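PDB 4RNL: possible galactose mutarotase from Streptomyces platensis subsp. rosaceus, which probably interconverts the alpha and beta anomers of galactose or a related aldose sugar, although its function has not been established. Local coordinates for residues R127-G132 against R153-L158; H182-L187 against G304-T309; A240-F245 against Q280-D285. All blocks are in the same frame, centred on the assembly; numbering follows the deposited sequence.

The three contacts lie within one galactose mutarotase-like beta-sandwich. Contact 1 belongs to the sheet that includes strands 125-129, 132-139 and 150-159. Contacts 2 and 3 share the other large sheet, where strands 180-185, 305-310, 278-282 and 242-246 follow one another antiparallel. The centres of contacts 2 and 3 are about 10 Å apart. They are joined by backbone bonds between strands 278-282 and 305-310, and Leu307 packs on Leu281. Contact 1 closes first along the chain; contact 3 is nested inside the loop closed by contact 2. The centre of contact 1 is about 21 Å from that of contact 2 and about 29 Å from that of contact 3. Contacts 2 and 3 both reach a bound glycerol, which probably marks the sugar site.

Contact 1: R127-G132 against R153-L158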
loop_
_atom_site.group_PDB
_atom_site.type_symbol
_atom_site.label_atom_id
_atom_site.label_comp_id
_atom_site.label_asym_id
_atom_site.label_seq_id
_atom_site.Cartn_x
_atom_site.Cartn_y
_atom_site.Cartn_z
ATOM N N ARG A 127 2.464 -19.747 -0.822
ATOM C CA ARG A 127 1.764 -20.957 -1.251
ATOM C C ARG A 127 0.447 -20.621 -1.929
ATOM O O ARG A 127 -0.178 -19.596 -1.628
ATOM C CB ARG A 127 1.530 -21.912 -0.085
ATOM C CG ARG A 127 0.586 -21.373 0.962
ATOM C CD ARG A 127 0.326 -22.400 2.059
ATOM N NE ARG A 127 -0.573 -21.872 3.085
ATOM C CZ ARG A 127 -1.879 -22.129 3.145
ATOM N NH1 ARG A 127 -2.443 -22.923 2.242
ATOM N NH2 ARG A 127 -2.620 -21.599 4.113
ATOM N N GLU A 128 0.025 -21.491 -2.842
ATOM C CA GLU A 128 -1.226 -21.266 -3.557
ATOM C C GLU A 128 -2.420 -21.458 -2.623
ATOM O O GLU A 128 -2.442 -22.380 -1.798
ATOM C CB GLU A 128 -1.335 -22.213 -4.760
ATOM C CG GLU A 128 -2.553 -21.967 -5.648
ATOM C CD GLU A 128 -2.458 -22.741 -6.951
ATOM O OE1 GLU A 128 -1.431 -23.423 -7.146
ATOM O OE2 GLU A 128 -3.401 -22.676 -7.772
ATOM N N VAL A 129 -3.394 -20.562 -2.736
ATOM C CA VAL A 129 -4.688 -20.743 -2.087
ATOM C C VAL A 129 -5.756 -20.577 -3.159
ATOM O O VAL A 129 -5.452 -20.190 -4.287
ATOM C CB VAL A 129 -4.913 -19.726 -0.942
ATOM C CG1 VAL A 129 -3.907 -19.952 0.192
ATOM C CG2 VAL A 129 -4.837 -18.299 -1.465
ATOM N N ASP A 130 -7.002 -20.878 -2.822
ATOM C CA ASP A 130 -8.088 -20.690 -3.781
ATOM C C ASP A 130 -8.135 -19.229 -4.229
ATOM O O ASP A 130 -8.223 -18.327 -3.403
ATOM C CB ASP A 130 -9.417 -21.134 -3.163
ATOM C CG ASP A 130 -10.565 -21.101 -4.150
ATOM O OD1 ASP A 130 -10.394 -21.554 -5.305
ATOM O OD2 ASP A 130 -11.652 -20.624 -3.767
ATOM N N GLY A 131 -8.034 -18.996 -5.540
ATOM C CA GLY A 131 -8.097 -17.642 -6.075
ATOM C C GLY A 131 -6.845 -16.784 -5.949
ATOM O O GLY A 131 -6.863 -15.603 -6.307
ATOM N N GLY A 132 -5.753 -17.352 -5.444
ATOM C CA GLY A 132 -4.525 -16.579 -5.349
ATOM C C GLY A 132 -3.334 -17.174 -4.612
ATOM O O GLY A 132 -3.057 -18.375 -4.677
ATOM N N ARG A 153 0.692 -13.202 7.832
ATOM C CA ARG A 153 0.214 -13.802 6.593
ATOM C C ARG A 153 -0.544 -12.755 5.802
ATOM O O ARG A 153 -1.405 -12.062 6.341
ATOM C CB ARG A 153 -0.717 -14.988 6.872
ATOM C CG ARG A 153 0.008 -16.236 7.294
ATOM C CD ARG A 153 -0.935 -17.401 7.498
ATOM N NE ARG A 153 -0.170 -18.627 7.723
ATOM C CZ ARG A 153 0.392 -18.950 8.882
ATOM N NH1 ARG A 153 0.271 -18.143 9.929
ATOM N NH2 ARG A 153 1.078 -20.081 8.993
ATOM N N VAL A 154 -0.220 -12.642 4.523
ATOM C CA VAL A 154 -0.895 -11.689 3.656
ATOM C C VAL A 154 -1.401 -12.458 2.448
ATOM O O VAL A 154 -0.627 -13.109 1.745
ATOM C CB VAL A 154 0.049 -10.560 3.217
ATOM C CG1 VAL A 154 -0.675 -9.610 2.272
ATOM C CG2 VAL A 154 0.562 -9.796 4.436
ATOM N N THR A 155 -2.711 -12.405 2.225
ATOM C CA THR A 155 -3.321 -13.244 1.211
ATOM C C THR A 155 -3.867 -12.372 0.099
ATOM O O THR A 155 -4.682 -11.481 0.341
ATOM C CB THR A 155 -4.444 -14.107 1.814
ATOM O OG1 THR A 155 -3.917 -14.882 2.902
ATOM C CG2 THR A 155 -5.024 -15.057 0.758
ATOM N N TYR A 156 -3.405 -12.634 -1.118
ATOM C CA TYR A 156 -3.802 -11.872 -2.294
ATOM C C TYR A 156 -4.704 -12.778 -3.130
ATOM O O TYR A 156 -4.258 -13.825 -3.598
ATOM C CB TYR A 156 -2.579 -11.517 -3.149
ATOM C CG TYR A 156 -1.480 -10.683 -2.497
ATOM C CD1 TYR A 156 -0.618 -11.243 -1.553
ATOM C CD2 TYR A 156 -1.267 -9.361 -2.876
ATOM C CE1 TYR A 156 0.415 -10.491 -0.979
ATOM C CE2 TYR A 156 -0.238 -8.599 -2.305
ATOM C CZ TYR A 156 0.586 -9.172 -1.357
ATOM O OH TYR A 156 1.612 -8.420 -0.810
ATOM N N THR A 157 -5.967 -12.405 -3.312
ATOM C CA THR A 157 -6.852 -13.207 -4.168
ATOM C C THR A 157 -7.572 -12.351 -5.195
ATOM O O THR A 157 -7.741 -11.145 -5.018
ATOM C CB THR A 157 -7.891 -13.986 -3.362
ATOM O OG1 THR A 157 -8.594 -13.084 -2.498
ATOM C CG2 THR A 157 -7.211 -15.061 -2.518
ATOM N N LEU A 158 -7.998 -12.993 -6.272
ATOM C CA LEU A 158 -8.613 -12.284 -7.376
ATOM C C LEU A 158 -9.955 -12.919 -7.657
ATOM O O LEU A 158 -10.069 -14.142 -7.719
ATOM C CB LEU A 158 -7.717 -12.377 -8.620
ATOM C CG LEU A 158 -8.207 -11.741 -9.919
ATOM C CD1 LEU A 158 -8.427 -10.234 -9.745
ATOM C CD2 LEU A 158 -7.210 -12.014 -11.047
#
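Val129, which meets Thr155 and Thr157 across the contact, also lays its CG1 methyl over one face of the Arg127 guanidinium, toward the rim. The other methyl, CG2, faces the partner strand and comes 3.9 Å from Thr155 CG2. Thr157 CG2 is a little farther from the same methyl, and the Val129 and Thr157 side chains cross at about a right angle. The hydroxyl of Thr155 is bonded to Gln134. Residues 129-132 form a type II turn that closes the tight beta hairpin between strands 125-129 and 132-139. Val129 N donates to Gly132 O, and Gly132 N donates back to Val129 O at 3.1 Å. Gly131 takes the positive phi of the turn, 78°. Its carbonyl then reaches strand 153-158, where Leu158 N donates to Gly131 O at 2.8 Å. The same oxygen has a CA-H...O contact with Thr157 CA at 3.2 Å. Gly132 and Thr157 form an antiparallel non-hydrogen-bonded pair. With no side chain between, Gly132 CA comes to 3.3 Å from Tyr156 O in a second CA-H...O contact. Thr157 turns CG2 anti to its carbonyl carbon, which sets the methyl 3.5 Å from Asp130 O, against the backbone of the turn. Strand 132-139 continues the pairing, with Val133 bonded to Tyr156 and Leu135 to Val154.

Contact 2: H182-L187 against G304-T309; sequences HTYLNL and GLALET. With GOL (glycerol), chain E.
His182 and Glu308 meet at one hydroxyl of a bound glycerol. His182 NE2 donates to glycerol O1 at 2.9 Å, with a bent angle of 131°. Glycerol O1 in turn donates to Glu308 OE2, also at 2.9 Å. The two side chains make no direct hydrogen bond: Glu308 OE2 lies 3.3 Å from His182 NE2, over one face of the imidazole and toward its rim. The carboxylate and ring planes are 32° apart. The glycerol is also bonded to Arg88, His113 and Asp242.

Farther along, Leu185 and Leu305 form an antiparallel hydrogen-bonded pair. Leu185 N donates to Leu305 O at 2.8 Å, and Leu305 N to Leu185 O at 2.9 Å; each donor stands above the plane of the carbonyl it meets. Nearer His182 the backbones are farther apart, and two waters lie between them. One accepts from Leu307 N at 3.1 Å; the other lies between Thr183 O and Leu307 O.

With CG anti to the carbonyl carbon (chi1 -57°), the Tyr184 ring turns one face to Ala306 CB, which lies 4.1 Å from the ring centroid in a CH-pi contact. Tyr184 OH is held by Ser76 O. Leu185, Leu305 and Leu307 pack against strands 256-262 and 268-274 of the other sheet.

Galactose mutarotases use a glutamate base and a histidine acid at the sugar. His182 and Glu308 stand side by side at the glycerol, which probably marks the sugar pocket, and probably play these parts.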
loop_
_atom_site.group_PDB
_atom_site.type_symbol
_atom_site.label_atom_id
_atom_site.label_comp_id
_atom_site.label_asym_id
_atom_site.label_seq_id
_atom_site.Cartn_x
_atom_site.Cartn_y
_atom_site.Cartn_z
ATOM N N HIS A 182 1.535 -0.552 -0.917
ATOM C CA HIS A 182 1.952 0.749 -1.425
ATOM C C HIS A 182 1.869 0.804 -2.957
ATOM O O HIS A 182 2.687 1.449 -3.606
ATOM C CB HIS A 182 3.384 1.004 -0.957
ATOM C CG HIS A 182 3.756 2.452 -0.863
ATOM N ND1 HIS A 182 3.737 3.298 -1.949
ATOM C CD2 HIS A 182 4.200 3.191 0.183
ATOM C CE1 HIS A 182 4.135 4.503 -1.576
ATOM N NE2 HIS A 182 4.427 4.464 -0.286
ATOM N N THR A 183 0.887 0.119 -3.536
ATOM C CA THR A 183 0.655 0.195 -4.982
ATOM C C THR A 183 0.364 1.649 -5.402
ATOM O O THR A 183 -0.405 2.351 -4.738
ATOM C CB THR A 183 -0.520 -0.736 -5.393
ATOM O OG1 THR A 183 -0.077 -2.107 -5.392
ATOM C CG2 THR A 183 -1.039 -0.396 -6.782
ATOM N N TYR A 184 1.007 2.115 -6.472
ATOM C CA TYR A 184 0.611 3.365 -7.117
ATOM C C TYR A 184 -0.083 2.991 -8.422
ATOM O O TYR A 184 0.401 2.114 -9.170
ATOM C CB TYR A 184 1.807 4.215 -7.552
ATOM C CG TYR A 184 2.852 4.646 -6.544
ATOM C CD1 TYR A 184 3.676 3.717 -5.915
ATOM C CD2 TYR A 184 3.082 5.998 -6.302
ATOM C CE1 TYR A 184 4.670 4.125 -5.037
ATOM C CE2 TYR A 184 4.070 6.414 -5.435
ATOM C CZ TYR A 184 4.862 5.474 -4.810
ATOM O OH TYR A 184 5.857 5.886 -3.952
ATOM N N LEU A 185 -1.172 3.684 -8.733
ATOM C CA LEU A 185 -1.928 3.396 -9.943
ATOM C C LEU A 185 -2.027 4.606 -10.863
ATOM O O LEU A 185 -2.157 5.750 -10.419
ATOM C CB LEU A 185 -3.338 2.903 -9.587
ATOM C CG LEU A 185 -3.405 1.544 -8.892
ATOM C CD1 LEU A 185 -4.787 1.323 -8.313
ATOM C CD2 LEU A 185 -3.023 0.432 -9.873
ATOM N N ASN A 186 -1.933 4.346 -12.160
ATOM C CA ASN A 186 -2.368 5.304 -13.169
ATOM C C ASN A 186 -3.404 4.567 -14.012
ATOM O O ASN A 186 -3.060 3.650 -14.766
ATOM C CB ASN A 186 -1.185 5.773 -14.035
ATOM C CG ASN A 186 -1.562 6.898 -14.994
ATOM O OD1 ASN A 186 -2.638 6.877 -15.602
ATOM N ND2 ASN A 186 -0.676 7.877 -15.145
ATOM N N LEU A 187 -4.671 4.951 -13.872
ATOM C CA LEU A 187 -5.771 4.217 -14.509
ATOM C C LEU A 187 -5.773 4.381 -16.028
ATOM O O LEU A 187 -6.490 3.671 -16.737
ATOM C CB LEU A 187 -7.127 4.632 -13.909
ATOM C CG LEU A 187 -7.268 4.381 -12.406
ATOM C CD1 LEU A 187 -8.644 4.783 -11.882
ATOM C CD2 LEU A 187 -6.986 2.900 -12.100
ATOM N N GLY A 304 1.846 8.182 -11.022
ATOM C CA GLY A 304 0.815 7.334 -10.442
ATOM C C GLY A 304 0.425 7.844 -9.065
ATOM O O GLY A 304 1.097 8.722 -8.519
ATOM N N LEU A 305 -0.660 7.307 -8.508
ATOM C CA LEU A 305 -1.166 7.756 -7.213
ATOM C C LEU A 305 -1.201 6.576 -6.280
ATOM O O LEU A 305 -1.718 5.517 -6.642
ATOM C CB LEU A 305 -2.591 8.293 -7.354
ATOM C CG LEU A 305 -2.785 9.305 -8.476
ATOM C CD1 LEU A 305 -4.263 9.599 -8.684
ATOM C CD2 LEU A 305 -2.012 10.574 -8.152
ATOM N N ALA A 306 -0.656 6.743 -5.081
ATOM C CA ALA A 306 -0.753 5.684 -4.082
ATOM C C ALA A 306 -1.872 6.014 -3.105
ATOM O O ALA A 306 -1.914 7.112 -2.543
ATOM C CB ALA A 306 0.574 5.504 -3.337
ATOM N N LEU A 307 -2.786 5.063 -2.919
ATOM C CA LEU A 307 -3.840 5.183 -1.917
ATOM C C LEU A 307 -3.614 4.063 -0.920
ATOM O O LEU A 307 -4.016 2.930 -1.155
ATOM C CB LEU A 307 -5.216 5.028 -2.567
ATOM C CG LEU A 307 -5.557 6.050 -3.654
ATOM C CD1 LEU A 307 -6.823 5.651 -4.407
ATOM C CD2 LEU A 307 -5.739 7.399 -3.034
ATOM N N GLU A 308 -2.938 4.374 0.178
ATOM C CA GLU A 308 -2.525 3.352 1.133
ATOM C C GLU A 308 -3.436 3.349 2.341
ATOM O O GLU A 308 -3.438 4.301 3.130
ATOM C CB GLU A 308 -1.088 3.608 1.597
ATOM C CG GLU A 308 -0.141 3.963 0.467
ATOM C CD GLU A 308 1.043 4.769 0.950
ATOM O OE1 GLU A 308 1.592 4.420 2.009
ATOM O OE2 GLU A 308 1.410 5.759 0.284
ATOM N N THR A 309 -4.196 2.275 2.499
ATOM C CA THR A 309 -5.096 2.163 3.647
ATOM C C THR A 309 -4.265 1.778 4.855
ATOM O O THR A 309 -3.405 0.900 4.773
ATOM C CB THR A 309 -6.181 1.122 3.382
ATOM O OG1 THR A 309 -5.554 -0.121 3.065
ATOM C CG2 THR A 309 -7.044 1.546 2.179
HETATM C C1 GOL E . 3.857 7.769 1.459
HETATM O O1 GOL E . 3.806 6.401 1.782
HETATM C C2 GOL E . 4.923 8.478 2.293
HETATM O O2 GOL E . 4.308 9.343 3.244
HETATM C C3 GOL E . 5.811 9.273 1.335
HETATM O O3 GOL E . 6.630 10.185 2.036
HETATM O O HOH W 1 -3.406 3.372 -5.446
HETATM O O HOH W 2 -2.891 1.594 -3.533
#

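Contact 3: A240-F245 against Q280-D285; sequences AYDHNF and QLYTAD
Thr283 OG1 is gripped from both segments. It accepts from Tyr241 N at 2.9 Å, nearly straight at 167°, and donates to Asp285 OD2 at 2.6 Å, on the syn side of that carboxylate. Thr283 N returns a bond to Tyr241 O. A water bonded to Asp285 OD2 also touches Tyr241 O, but weakly. Beyond this closure the strands pair antiparallel: Leu281 N donates to His243 O at 2.9 Å, and His243 N to Leu281 O.

Asp242, Asn244, Gln280 and Tyr282 share one face of the sheet. Gln280 is bent at chi2 (79°), and its NE2 donates to Asp242 OD1 at 3.1 Å. The carboxylate is met from above its plane, and the amide plane is nearly perpendicular to it. Gln280 OE1 is held by Gln310. Tyr282 brings CD1 to 3.6 Å from Asp242 CG, and its hydroxyl bonds to His286. Leu281 and His243 are on the other face. His243 ND1 accepts from Asp242 N. Leu281 CD2 meets the Tyr241 ring off-centre, 3.8 Å from its CG, while Leu281 CB touches the edge of the Phe245 ring, 3.7 Å from CE1. Tyr241 OH is bonded to Arg228 and Arg235.

Asp242 OD1 also bonds a glycerol hydroxyl. The place of Gln280, itself tethered by Gln310, is consistent with a second-shell role, steadying Asp242 beside the probable sugar site.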
loop_
_atom_site.group_PDB
_atom_site.type_symbol
_atom_site.label_atom_id
_atom_site.label_comp_id
_atom_site.label_asym_id
_atom_site.label_seq_id
_atom_site.Cartn_x
_atom_site.Cartn_y
_atom_site.Cartn_z
ATOM N N ALA A 240 -0.235 18.299 -5.340
ATOM C CA ALA A 240 0.643 17.347 -4.675
ATOM C C ALA A 240 0.068 17.026 -3.298
ATOM O O ALA A 240 -0.386 17.929 -2.585
ATOM C CB ALA A 240 2.037 17.939 -4.531
ATOM N N TYR A 241 0.086 15.747 -2.936
ATOM C CA TYR A 241 -0.357 15.302 -1.618
ATOM C C TYR A 241 0.611 14.279 -1.055
ATOM O O TYR A 241 1.242 13.518 -1.795
ATOM C CB TYR A 241 -1.772 14.691 -1.687
ATOM C CG TYR A 241 -2.833 15.698 -2.072
ATOM C CD1 TYR A 241 -3.466 16.465 -1.102
ATOM C CD2 TYR A 241 -3.188 15.886 -3.401
ATOM C CE1 TYR A 241 -4.427 17.407 -1.445
ATOM C CE2 TYR A 241 -4.155 16.827 -3.762
ATOM C CZ TYR A 241 -4.767 17.582 -2.774
ATOM O OH TYR A 241 -5.727 18.515 -3.118
ATOM N N ASP A 242 0.738 14.278 0.265
ATOM C CA ASP A 242 1.403 13.208 0.990
ATOM C C ASP A 242 0.799 13.271 2.380
ATOM O O ASP A 242 1.462 13.659 3.346
ATOM C CB ASP A 242 2.913 13.433 1.034
ATOM C CG ASP A 242 3.660 12.260 1.643
ATOM O OD1 ASP A 242 3.021 11.212 1.912
ATOM O OD2 ASP A 242 4.891 12.384 1.848
ATOM N N HIS A 243 -0.485 12.929 2.455
ATOM C CA HIS A 243 -1.304 13.212 3.631
ATOM C C HIS A 243 -2.229 12.062 3.959
ATOM O O HIS A 243 -2.732 11.382 3.060
ATOM C CB HIS A 243 -2.147 14.460 3.383
ATOM C CG HIS A 243 -1.335 15.710 3.255
ATOM N ND1 HIS A 243 -0.694 16.058 2.085
ATOM C CD2 HIS A 243 -1.038 16.675 4.154
ATOM C CE1 HIS A 243 -0.051 17.200 2.264
ATOM N NE2 HIS A 243 -0.248 17.599 3.510
ATOM N N ASN A 244 -2.444 11.850 5.255
ATOM C CA ASN A 244 -3.393 10.866 5.743
ATOM C C ASN A 244 -4.773 11.490 5.894
ATOM O O ASN A 244 -4.914 12.582 6.458
ATOM C CB ASN A 244 -2.928 10.328 7.108
ATOM C CG ASN A 244 -3.960 9.420 7.765
ATOM O OD1 ASN A 244 -4.089 8.245 7.406
ATOM N ND2 ASN A 244 -4.685 9.957 8.748
ATOM N N PHE A 245 -5.786 10.789 5.394
ATOM C CA PHE A 245 -7.180 11.171 5.602
ATOM C C PHE A 245 -7.814 10.286 6.678
ATOM O O PHE A 245 -7.594 9.079 6.707
ATOM C CB PHE A 245 -7.951 11.067 4.275
ATOM C CG PHE A 245 -7.523 12.091 3.263
ATOM C CD1 PHE A 245 -6.375 11.898 2.502
ATOM C CD2 PHE A 245 -8.232 13.277 3.119
ATOM C CE1 PHE A 245 -5.953 12.851 1.592
ATOM C CE2 PHE A 245 -7.818 14.238 2.206
ATOM C CZ PHE A 245 -6.681 14.034 1.450
ATOM N N GLN A 280 -3.533 7.079 3.244
ATOM C CA GLN A 280 -2.488 8.000 2.822
ATOM C C GLN A 280 -2.639 8.229 1.324
ATOM O O GLN A 280 -2.653 7.279 0.552
ATOM C CB GLN A 280 -1.104 7.406 3.104
ATOM C CG GLN A 280 0.047 8.401 2.965
ATOM C CD GLN A 280 0.184 9.298 4.175
ATOM O OE1 GLN A 280 -0.433 9.050 5.219
ATOM N NE2 GLN A 280 0.982 10.356 4.043
ATOM N N LEU A 281 -2.760 9.486 0.916
ATOM C CA LEU A 281 -2.790 9.821 -0.502
ATOM C C LEU A 281 -1.408 10.364 -0.830
ATOM O O LEU A 281 -0.976 11.333 -0.230
ATOM C CB LEU A 281 -3.855 10.892 -0.763
ATOM C CG LEU A 281 -3.875 11.511 -2.162
ATOM C CD1 LEU A 281 -4.056 10.434 -3.207
ATOM C CD2 LEU A 281 -4.987 12.551 -2.270
ATOM N N TYR A 282 -0.698 9.724 -1.749
ATOM C CA TYR A 282 0.633 10.199 -2.110
ATOM C C TYR A 282 0.745 10.300 -3.618
ATOM O O TYR A 282 0.496 9.334 -4.333
ATOM C CB TYR A 282 1.730 9.287 -1.538
ATOM C CG TYR A 282 3.113 9.736 -1.949
ATOM C CD1 TYR A 282 3.526 11.048 -1.743
ATOM C CD2 TYR A 282 4.002 8.852 -2.555
ATOM C CE1 TYR A 282 4.794 11.477 -2.137
ATOM C CE2 TYR A 282 5.270 9.262 -2.946
ATOM C CZ TYR A 282 5.658 10.572 -2.731
ATOM O OH TYR A 282 6.910 10.977 -3.123
ATOM N N THR A 283 1.110 11.480 -4.099
ATOM C CA THR A 283 1.116 11.732 -5.537
ATOM C C THR A 283 2.482 11.579 -6.204
ATOM O O THR A 283 2.696 12.127 -7.278
ATOM C CB THR A 283 0.532 13.124 -5.864
ATOM O OG1 THR A 283 1.190 14.118 -5.059
ATOM C CG2 THR A 283 -0.956 13.150 -5.551
ATOM N N ALA A 284 3.397 10.844 -5.576
ATOM C CA ALA A 284 4.657 10.439 -6.227
ATOM C C ALA A 284 5.504 11.606 -6.707
ATOM O O ALA A 284 6.062 11.580 -7.814
ATOM C CB ALA A 284 4.379 9.472 -7.403
ATOM N N ASP A 285 5.619 12.639 -5.888
ATOM C CA ASP A 285 6.340 13.817 -6.338
ATOM C C ASP A 285 7.858 13.651 -6.347
ATOM O O ASP A 285 8.564 14.462 -6.937
ATOM C CB ASP A 285 5.892 15.040 -5.544
ATOM C CG ASP A 285 4.398 15.229 -5.614
ATOM O OD1 ASP A 285 3.927 15.885 -6.574
ATOM O OD2 ASP A 285 3.697 14.674 -4.737
HETATM O O HOH W 3 4.038 15.276 -2.041
HETATM O O HOH W 4 1.568 12.612 5.956
#